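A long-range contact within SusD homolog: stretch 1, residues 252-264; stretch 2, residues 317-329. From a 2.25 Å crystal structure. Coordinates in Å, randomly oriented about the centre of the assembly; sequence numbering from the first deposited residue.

Stretch 1 (252-264) QRFMVLWSDARIS
Stretch 2, residues 317-329: WSQGSSCMKVTTS

Stretch 1 enters as helix, with a wider pi-type turn over 252-257. Leu257 N bonds to Gln252 O at 2.9 Å and Trp258 N to Arg253 O at 2.7 Å. Ser259 leaves helical geometry with positive phi (58/34), and the chain continues into a short strand, 261-263. Stretch 2 makes a 3-10 turn at 318-320 and then runs extended, without regular secondary structure, from Ser321 to Thr327. Gln252 CA lies 5.5 Å from Thr327 CA, Ser259 CA 6.6 Å from Gln319 CA, and Arg262 CA 5.1 Å from Cys323 CA. The first two pairs run in reverse order; Arg262 then comes back to Cys323, further along stretch 2 than Gln319. The contact buries 740 Å², both sides summed.

One backbone hydrogen bond joins the stretches: Ile263 N donates to Ser322 O at 3.0 Å, nearly straight at 165°.

Arg262 is the centre of the polar contact. Its CA-to-CB bond points sideways, but the chain (chi1 m, chi2 m, chi3 t, chi4 -96°) brings its end nearer to stretch 2. Arg262 NE donates to Gln319 O at 2.8 Å. Arg262 NH2 makes a weak bond to the same oxygen, Gln319 O, at 3.2 Å. That carbonyl sits at the guanidinium edge, near its plane, where the N-H groups point. The other bonds turn back to stretch 1: Arg262 NH1 to Met255 O at 2.8 Å, Arg262 NH1 to Ala261 O at 2.8 Å, and Arg262 NH2 to Ser259 OG at 2.9 Å. The guanidinium thus ties the helix, the turn after it and the strand to the 3-10 segment. Cys323 SG lies over one face of the group, 3.5 Å from Arg262 NH1. Arg262 CD packs 3.2 Å from Ser321 O.

Gln319 is m, t, with chi3 -13°. Its amide reaches the turn: Gln319 NE2 is 3.0 Å from Ser259 O, but the angle is too poor for a hydrogen bond. Water 1 lies 3.0 Å from Trp258 O and 2.8 Å from Asp260 OD1, with more acceptors in reach than it has protons. It weakly accepts from Gln319 NE2 at 3.3 Å. Ser321 (chi1 m) turns Ser321 OG back to Ser318 O at 2.8 Å, within its own stretch.

The apolar contact involves Met255 and Val256 of the helix and Ile263 of the strand. Met255 is a selenomethionine (m, m, t); its CA-to-CB bond points toward stretch 2. Met255 CB meets Cys323 SG at 3.7 Å, and Met255 CG meets Met324 CB at 3.7 Å. With chi1 t, Cys323 SG sits 3.5 Å from both Met255 O and Arg262 NH1. Met324, also selenomethionine, is fully extended (t, t, t); its CA-to-CB bond points toward stretch 1, but its end leads away. Ile263 (m, m) places Ile263 CD1 4.1 Å from Met324 CB. Val256 is t. With chi1 p, Val326 CG1 sits 3.8 Å from Gln252 CA and 3.9 Å from Val256 CG2.

At the far end, the CA-to-CB bond of Gln252 (t, m, chi3 -15°) points toward stretch 2. Gln252 OE1 accepts from Arg253 NH1 at 2.7 Å, so the two polar ends hold each other. Thr328 (p) packs its methyl here, with Thr328 CG2 3.4 Å from Gln252 OE1 and 3.8 Å from Arg253 NH1.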

ATOM      1  N   GLN A 252     -12.699   8.872  -6.418  1.00 29.45           N
ATOM      2  CA  GLN A 252     -13.838   9.273  -7.248  1.00 29.59           C
ATOM      3  C   GLN A 252     -13.359  10.263  -8.323  1.00 33.85           C
ATOM      4  O   GLN A 252     -13.838  10.232  -9.445  1.00 35.36           O
ATOM      5  CB  GLN A 252     -14.973   9.864  -6.400  1.00 30.55           C
ATOM      6  CG  GLN A 252     -16.227  10.200  -7.231  1.00 24.41           C
ATOM      7  CD  GLN A 252     -16.204  11.616  -7.806  1.00 37.63           C
ATOM      8  OE1 GLN A 252     -15.417  12.501  -7.424  1.00 33.23           O
ATOM      9  NE2 GLN A 252     -17.043  11.863  -8.760  1.00 32.60           N
ATOM     10  N   ARG A 253     -12.386  11.097  -7.994  1.00 32.56           N
ATOM     11  CA  ARG A 253     -11.780  12.031  -8.935  1.00 33.30           C
ATOM     12  C   ARG A 253     -10.913  11.280  -9.943  1.00 35.72           C
ATOM     13  O   ARG A 253     -11.130  11.403 -11.152  1.00 37.79           O
ATOM     14  CB  ARG A 253     -10.914  13.088  -8.189  1.00 33.28           C
ATOM     15  CG  ARG A 253     -11.660  13.991  -7.222  1.00 37.40           C
ATOM     16  CD  ARG A 253     -12.740  14.792  -7.907  1.00 42.68           C
ATOM     17  NE  ARG A 253     -13.164  15.914  -7.073  1.00 53.68           N
ATOM     18  CZ  ARG A 253     -14.359  16.031  -6.506  1.00 58.55           C
ATOM     19  NH1 ARG A 253     -15.276  15.089  -6.675  1.00 42.31           N
ATOM     20  NH2 ARG A 253     -14.649  17.097  -5.776  1.00 38.74           N
ATOM     21  N   PHE A 254      -9.957  10.485  -9.450  1.00 31.38           N
ATOM     22  CA  PHE A 254      -8.981   9.774 -10.302  1.00 30.70           C
ATOM     23  C   PHE A 254      -9.643   8.848 -11.278  1.00 35.29           C
ATOM     24  O   PHE A 254      -9.283   8.852 -12.453  1.00 35.30           O
ATOM     25  CB  PHE A 254      -7.943   8.979  -9.495  1.00 29.98           C
ATOM     26  CG  PHE A 254      -7.361   9.676  -8.289  1.00 30.26           C
ATOM     27  CD1 PHE A 254      -7.185  11.059  -8.278  1.00 32.12           C
ATOM     28  CD2 PHE A 254      -6.968   8.944  -7.170  1.00 29.34           C
ATOM     29  CE1 PHE A 254      -6.701  11.708  -7.140  1.00 33.57           C
ATOM     30  CE2 PHE A 254      -6.443   9.587  -6.050  1.00 32.42           C
ATOM     31  CZ  PHE A 254      -6.321  10.966  -6.040  1.00 32.10           C
HETATM   32  N   MSE A 255     -10.624   8.083 -10.796  1.00 29.68           N
HETATM   33  CA  MSE A 255     -11.286   7.093 -11.619  1.00 28.51           C
HETATM   34  C   MSE A 255     -12.510   7.639 -12.375  1.00 36.92           C
HETATM   35  O   MSE A 255     -12.549   7.599 -13.607  1.00 37.73           O
HETATM   36  CB  MSE A 255     -11.699   5.895 -10.722  1.00 28.60           C
HETATM   37  CG  MSE A 255     -10.496   5.168 -10.074  1.00 32.00           C
HETATM   38 SE   MSE A 255      -9.853   3.757 -11.272  0.75 37.64          SE
HETATM   39  CE  MSE A 255      -8.559   2.876 -10.160  1.00 32.31           C
ATOM     40  N   VAL A 256     -13.524   8.101 -11.644  1.00 35.06           N
ATOM     41  CA  VAL A 256     -14.806   8.453 -12.241  1.00 35.29           C
ATOM     42  C   VAL A 256     -14.804   9.836 -12.910  1.00 40.25           C
ATOM     43  O   VAL A 256     -15.075   9.909 -14.111  1.00 40.50           O
ATOM     44  CB  VAL A 256     -15.980   8.299 -11.225  1.00 37.95           C
ATOM     45  CG1 VAL A 256     -17.314   8.558 -11.905  1.00 37.86           C
ATOM     46  CG2 VAL A 256     -15.978   6.911 -10.587  1.00 36.55           C
ATOM     47  N   LEU A 257     -14.527  10.908 -12.161  1.00 36.56           N
ATOM     48  CA  LEU A 257     -14.590  12.257 -12.715  1.00 36.48           C
ATOM     49  C   LEU A 257     -13.510  12.556 -13.772  1.00 39.37           C
ATOM     50  O   LEU A 257     -13.856  13.010 -14.862  1.00 38.57           O
ATOM     51  CB  LEU A 257     -14.523  13.311 -11.598  1.00 36.61           C
ATOM     52  CG  LEU A 257     -15.045  14.708 -11.959  1.00 41.78           C
ATOM     53  CD1 LEU A 257     -16.539  14.682 -12.173  1.00 42.63           C
ATOM     54  CD2 LEU A 257     -14.723  15.700 -10.861  1.00 42.72           C
ATOM     55  N   TRP A 258     -12.221  12.364 -13.448  1.00 36.73           N
ATOM     56  CA  TRP A 258     -11.149  12.737 -14.381  1.00 35.95           C
ATOM     57  C   TRP A 258     -10.774  11.641 -15.354  1.00 36.85           C
ATOM     58  O   TRP A 258     -10.223  11.956 -16.406  1.00 35.78           O
ATOM     59  CB  TRP A 258      -9.894  13.170 -13.628  1.00 34.58           C
ATOM     60  CG  TRP A 258     -10.110  14.230 -12.590  1.00 35.81           C
ATOM     61  CD1 TRP A 258     -11.083  15.189 -12.574  1.00 39.19           C
ATOM     62  CD2 TRP A 258      -9.243  14.521 -11.490  1.00 35.48           C
ATOM     63  NE1 TRP A 258     -10.929  16.001 -11.475  1.00 38.39           N
ATOM     64  CE2 TRP A 258      -9.796  15.627 -10.801  1.00 39.72           C
ATOM     65  CE3 TRP A 258      -8.074  13.928 -10.993  1.00 35.69           C
ATOM     66  CZ2 TRP A 258      -9.203  16.164  -9.653  1.00 38.57           C
ATOM     67  CZ3 TRP A 258      -7.499  14.453  -9.850  1.00 37.24           C
ATOM     68  CH2 TRP A 258      -8.059  15.560  -9.195  1.00 38.09           C
ATOM     69  N   SER A 259     -11.020  10.360 -15.002  1.00 33.21           N
ATOM     70  CA  SER A 259     -10.665   9.193 -15.820  1.00 32.49           C
ATOM     71  C   SER A 259      -9.139   9.159 -16.105  1.00 35.21           C
ATOM     72  O   SER A 259      -8.706   8.708 -17.165  1.00 36.38           O
ATOM     73  CB  SER A 259     -11.488   9.142 -17.112  1.00 36.26           C
ATOM     74  OG  SER A 259     -12.855   8.906 -16.825  1.00 46.99           O
ATOM     75  N   ASP A 260      -8.333   9.615 -15.124  1.00 31.75           N
ATOM     76  CA  ASP A 260      -6.872   9.582 -15.158  1.00 32.15           C
ATOM     77  C   ASP A 260      -6.371   8.187 -14.835  1.00 35.80           C
ATOM     78  O   ASP A 260      -5.214   7.865 -15.153  1.00 33.94           O
ATOM     79  CB  ASP A 260      -6.263  10.575 -14.140  1.00 33.70           C
ATOM     80  CG  ASP A 260      -6.155  12.011 -14.606  1.00 42.83           C
ATOM     81  OD1 ASP A 260      -6.220  12.244 -15.831  1.00 42.66           O
ATOM     82  OD2 ASP A 260      -5.989  12.898 -13.746  1.00 47.95           O
ATOM     83  N   ALA A 261      -7.233   7.376 -14.177  1.00 31.88           N
ATOM     84  CA  ALA A 261      -6.910   6.020 -13.730  1.00 31.67           C
ATOM     85  C   ALA A 261      -7.992   5.005 -14.113  1.00 34.34           C
ATOM     86  O   ALA A 261      -9.176   5.333 -14.184  1.00 33.68           O
ATOM     87  CB  ALA A 261      -6.724   6.012 -12.214  1.00 31.11           C
ATOM     88  N   ARG A 262      -7.563   3.763 -14.351  1.00 29.43           N
ATOM     89  CA  ARG A 262      -8.455   2.631 -14.617  1.00 29.04           C
ATOM     90  C   ARG A 262      -7.947   1.441 -13.817  1.00 31.60           C
ATOM     91  O   ARG A 262      -6.833   1.490 -13.296  1.00 31.43           O
ATOM     92  CB  ARG A 262      -8.546   2.312 -16.134  1.00 29.15           C
ATOM     93  CG  ARG A 262      -9.430   3.309 -16.919  1.00 32.45           C
ATOM     94  CD  ARG A 262     -10.872   3.211 -16.454  1.00 32.77           C
ATOM     95  NE  ARG A 262     -11.785   4.143 -17.107  1.00 34.73           N
ATOM     96  CZ  ARG A 262     -12.150   5.320 -16.603  1.00 44.86           C
ATOM     97  NH1 ARG A 262     -11.603   5.767 -15.480  1.00 32.71           N
ATOM     98  NH2 ARG A 262     -13.039   6.073 -17.235  1.00 36.16           N
ATOM     99  N   ILE A 263      -8.758   0.386 -13.688  1.00 30.24           N
ATOM    100  CA  ILE A 263      -8.323  -0.845 -12.996  1.00 29.52           C
ATOM    101  C   ILE A 263      -7.239  -1.496 -13.870  1.00 32.25           C
ATOM    102  O   ILE A 263      -7.336  -1.446 -15.105  1.00 31.45           O
ATOM    103  CB  ILE A 263      -9.544  -1.791 -12.752  1.00 32.52           C
ATOM    104  CG1 ILE A 263     -10.603  -1.129 -11.846  1.00 31.79           C
ATOM    105  CG2 ILE A 263      -9.138  -3.196 -12.210  1.00 33.49           C
ATOM    106  CD1 ILE A 263     -10.144  -0.739 -10.420  1.00 23.12           C
ATOM    107  N   SER A 264      -6.222  -2.086 -13.248  1.00 27.92           N
ATOM    108  CA  SER A 264      -5.141  -2.776 -13.956  1.00 27.76           C
ATOM    109  C   SER A 264      -5.625  -4.071 -14.584  1.00 31.85           C
ATOM    110  O   SER A 264      -6.565  -4.727 -14.094  1.00 31.32           O
ATOM    111  CB  SER A 264      -3.994  -3.094 -13.000  1.00 30.60           C
ATOM    112  OG  SER A 264      -4.370  -4.095 -12.073  1.00 31.24           O
ATOM    113  N   TRP A 317      -9.626   4.405 -27.068  1.00 41.73           N
ATOM    114  CA  TRP A 317     -10.780   3.890 -26.319  1.00 40.84           C
ATOM    115  C   TRP A 317     -10.404   3.312 -24.956  1.00 41.87           C
ATOM    116  O   TRP A 317     -11.266   2.733 -24.294  1.00 41.20           O
ATOM    117  CB  TRP A 317     -11.556   2.835 -27.138  1.00 40.38           C
ATOM    118  CG  TRP A 317     -12.113   3.335 -28.444  1.00 42.26           C
ATOM    119  CD1 TRP A 317     -12.212   4.631 -28.859  1.00 45.33           C
ATOM    120  CD2 TRP A 317     -12.651   2.533 -29.500  1.00 43.52           C
ATOM    121  NE1 TRP A 317     -12.719   4.683 -30.127  1.00 46.31           N
ATOM    122  CE2 TRP A 317     -13.019   3.409 -30.542  1.00 48.96           C
ATOM    123  CE3 TRP A 317     -12.877   1.156 -29.660  1.00 45.39           C
ATOM    124  CZ2 TRP A 317     -13.595   2.953 -31.739  1.00 50.49           C
ATOM    125  CZ3 TRP A 317     -13.426   0.701 -30.852  1.00 48.94           C
ATOM    126  CH2 TRP A 317     -13.777   1.592 -31.877  1.00 51.07           C
ATOM    127  N   SER A 318      -9.147   3.532 -24.505  1.00 37.30           N
ATOM    128  CA  SER A 318      -8.584   3.040 -23.233  1.00 35.80           C
ATOM    129  C   SER A 318      -9.411   3.344 -21.982  1.00 38.60           C
ATOM    130  O   SER A 318      -9.376   2.548 -21.038  1.00 36.68           O
ATOM    131  CB  SER A 318      -7.175   3.586 -23.018  1.00 37.70           C
ATOM    132  OG  SER A 318      -6.319   3.048 -24.004  1.00 43.65           O
ATOM    133  N   GLN A 319     -10.146   4.469 -21.951  1.00 36.31           N
ATOM    134  CA  GLN A 319     -10.929   4.808 -20.746  1.00 35.30           C
ATOM    135  C   GLN A 319     -12.232   3.975 -20.673  1.00 36.42           C
ATOM    136  O   GLN A 319     -12.891   3.986 -19.647  1.00 36.39           O
ATOM    137  CB  GLN A 319     -11.174   6.310 -20.630  1.00 36.78           C
ATOM    138  CG  GLN A 319      -9.858   7.102 -20.517  1.00 40.33           C
ATOM    139  CD  GLN A 319     -10.033   8.602 -20.494  1.00 48.93           C
ATOM    140  OE1 GLN A 319     -11.101   9.143 -20.787  1.00 48.85           O
ATOM    141  NE2 GLN A 319      -8.992   9.311 -20.105  1.00 37.07           N
ATOM    142  N   GLY A 320     -12.496   3.162 -21.700  1.00 31.90           N
ATOM    143  CA  GLY A 320     -13.583   2.196 -21.712  1.00 30.97           C
ATOM    144  C   GLY A 320     -13.271   0.992 -20.824  1.00 35.62           C
ATOM    145  O   GLY A 320     -14.159   0.192 -20.543  1.00 36.06           O
ATOM    146  N   SER A 321     -12.004   0.845 -20.362  1.00 32.95           N
ATOM    147  CA  SER A 321     -11.541  -0.214 -19.443  1.00 31.63           C
ATOM    148  C   SER A 321     -12.297  -0.124 -18.127  1.00 36.06           C
ATOM    149  O   SER A 321     -12.788   0.957 -17.788  1.00 36.31           O
ATOM    150  CB  SER A 321     -10.037  -0.094 -19.187  1.00 31.49           C
ATOM    151  OG  SER A 321      -9.320  -0.166 -20.407  1.00 35.40           O
ATOM    152  N   SER A 322     -12.385  -1.245 -17.384  1.00 32.29           N
ATOM    153  CA  SER A 322     -13.050  -1.313 -16.069  1.00 30.76           C
ATOM    154  C   SER A 322     -12.560  -0.198 -15.153  1.00 34.31           C
ATOM    155  O   SER A 322     -11.363   0.098 -15.090  1.00 32.26           O
ATOM    156  CB  SER A 322     -12.837  -2.673 -15.409  1.00 30.33           C
ATOM    157  OG  SER A 322     -13.716  -3.633 -15.977  1.00 36.13           O
ATOM    158  N   CYS A 323     -13.525   0.452 -14.498  1.00 32.42           N
ATOM    159  CA  CYS A 323     -13.342   1.589 -13.607  1.00 31.55           C
ATOM    160  C   CYS A 323     -13.790   1.213 -12.201  1.00 32.31           C
ATOM    161  O   CYS A 323     -14.788   0.507 -12.030  1.00 28.94           O
ATOM    162  CB  CYS A 323     -14.137   2.778 -14.143  1.00 33.63           C
ATOM    163  SG  CYS A 323     -13.859   4.327 -13.246  1.00 38.06           S
HETATM  164  N   MSE A 324     -13.065   1.726 -11.188  1.00 30.39           N
HETATM  165  CA  MSE A 324     -13.390   1.494  -9.773  1.00 28.05           C
HETATM  166  C   MSE A 324     -14.807   1.938  -9.483  1.00 32.58           C
HETATM  167  O   MSE A 324     -15.268   2.939 -10.041  1.00 32.30           O
HETATM  168  CB  MSE A 324     -12.394   2.268  -8.887  1.00 28.17           C
HETATM  169  CG  MSE A 324     -12.485   2.001  -7.393  1.00 31.42           C
HETATM  170 SE   MSE A 324     -11.003   2.945  -6.509  0.75 37.33          SE
HETATM  171  CE  MSE A 324     -11.515   2.654  -4.646  1.00 32.81           C
ATOM    172  N   LYS A 325     -15.504   1.173  -8.635  1.00 30.20           N
ATOM    173  CA  LYS A 325     -16.845   1.503  -8.134  1.00 30.46           C
ATOM    174  C   LYS A 325     -16.590   2.376  -6.931  1.00 34.47           C
ATOM    175  O   LYS A 325     -16.009   1.895  -5.955  1.00 35.93           O
ATOM    176  CB  LYS A 325     -17.630   0.217  -7.789  1.00 31.00           C
ATOM    177  CG  LYS A 325     -19.132   0.345  -7.949  1.00 47.97           C
ATOM    178  CD  LYS A 325     -19.854  -0.994  -7.807  1.00 57.59           C
ATOM    179  CE  LYS A 325     -19.690  -1.856  -9.041  1.00 64.33           C
ATOM    180  NZ  LYS A 325     -20.847  -2.782  -9.245  1.00 78.18           N
ATOM    181  N   VAL A 326     -16.858   3.681  -7.023  1.00 30.89           N
ATOM    182  CA  VAL A 326     -16.498   4.591  -5.913  1.00 29.70           C
ATOM    183  C   VAL A 326     -17.327   5.854  -5.966  1.00 34.81           C
ATOM    184  O   VAL A 326     -17.578   6.370  -7.058  1.00 37.50           O
ATOM    185  CB  VAL A 326     -14.953   4.906  -5.918  1.00 32.36           C
ATOM    186  CG1 VAL A 326     -14.482   5.549  -7.232  1.00 31.84           C
ATOM    187  CG2 VAL A 326     -14.500   5.716  -4.690  1.00 32.60           C
ATOM    188  N   THR A 327     -17.753   6.350  -4.790  1.00 30.22           N
ATOM    189  CA  THR A 327     -18.453   7.631  -4.655  1.00 31.13           C
ATOM    190  C   THR A 327     -17.611   8.579  -3.771  1.00 34.33           C
ATOM    191  O   THR A 327     -16.688   8.138  -3.082  1.00 31.81           O
ATOM    192  CB  THR A 327     -19.887   7.509  -4.135  1.00 37.42           C
ATOM    193  OG1 THR A 327     -19.881   7.273  -2.741  1.00 35.55           O
ATOM    194  CG2 THR A 327     -20.704   6.487  -4.872  1.00 35.85           C
ATOM    195  N   THR A 328     -17.945   9.873  -3.791  1.00 32.67           N
ATOM    196  CA  THR A 328     -17.245  10.886  -3.013  1.00 32.66           C
ATOM    197  C   THR A 328     -17.356  10.629  -1.494  1.00 36.16           C
ATOM    198  O   THR A 328     -16.477  11.024  -0.743  1.00 35.84           O
ATOM    199  CB  THR A 328     -17.778  12.280  -3.339  1.00 35.66           C
ATOM    200  OG1 THR A 328     -19.162  12.339  -3.041  1.00 32.20           O
ATOM    201  CG2 THR A 328     -17.517  12.704  -4.782  1.00 29.03           C
ATOM    202  N   SER A 329     -18.402   9.955  -1.049  1.00 33.06           N
ATOM    203  CA  SER A 329     -18.586   9.758   0.383  1.00 34.17           C
ATOM    204  C   SER A 329     -17.996   8.438   0.902  1.00 35.79           C
ATOM    205  O   SER A 329     -18.006   8.220   2.118  1.00 37.47           O
ATOM    206  CB  SER A 329     -20.069   9.859   0.738  1.00 38.68           C
ATOM    207  OG  SER A 329     -20.773   8.812   0.103  1.00 45.49           O
TER
HETATM  208  O   HOH W   1      -7.786  11.625 -18.130  1.00 39.72           O
HETATM  209  O   HOH W   2     -10.562  12.261 -19.859  1.00 66.41           O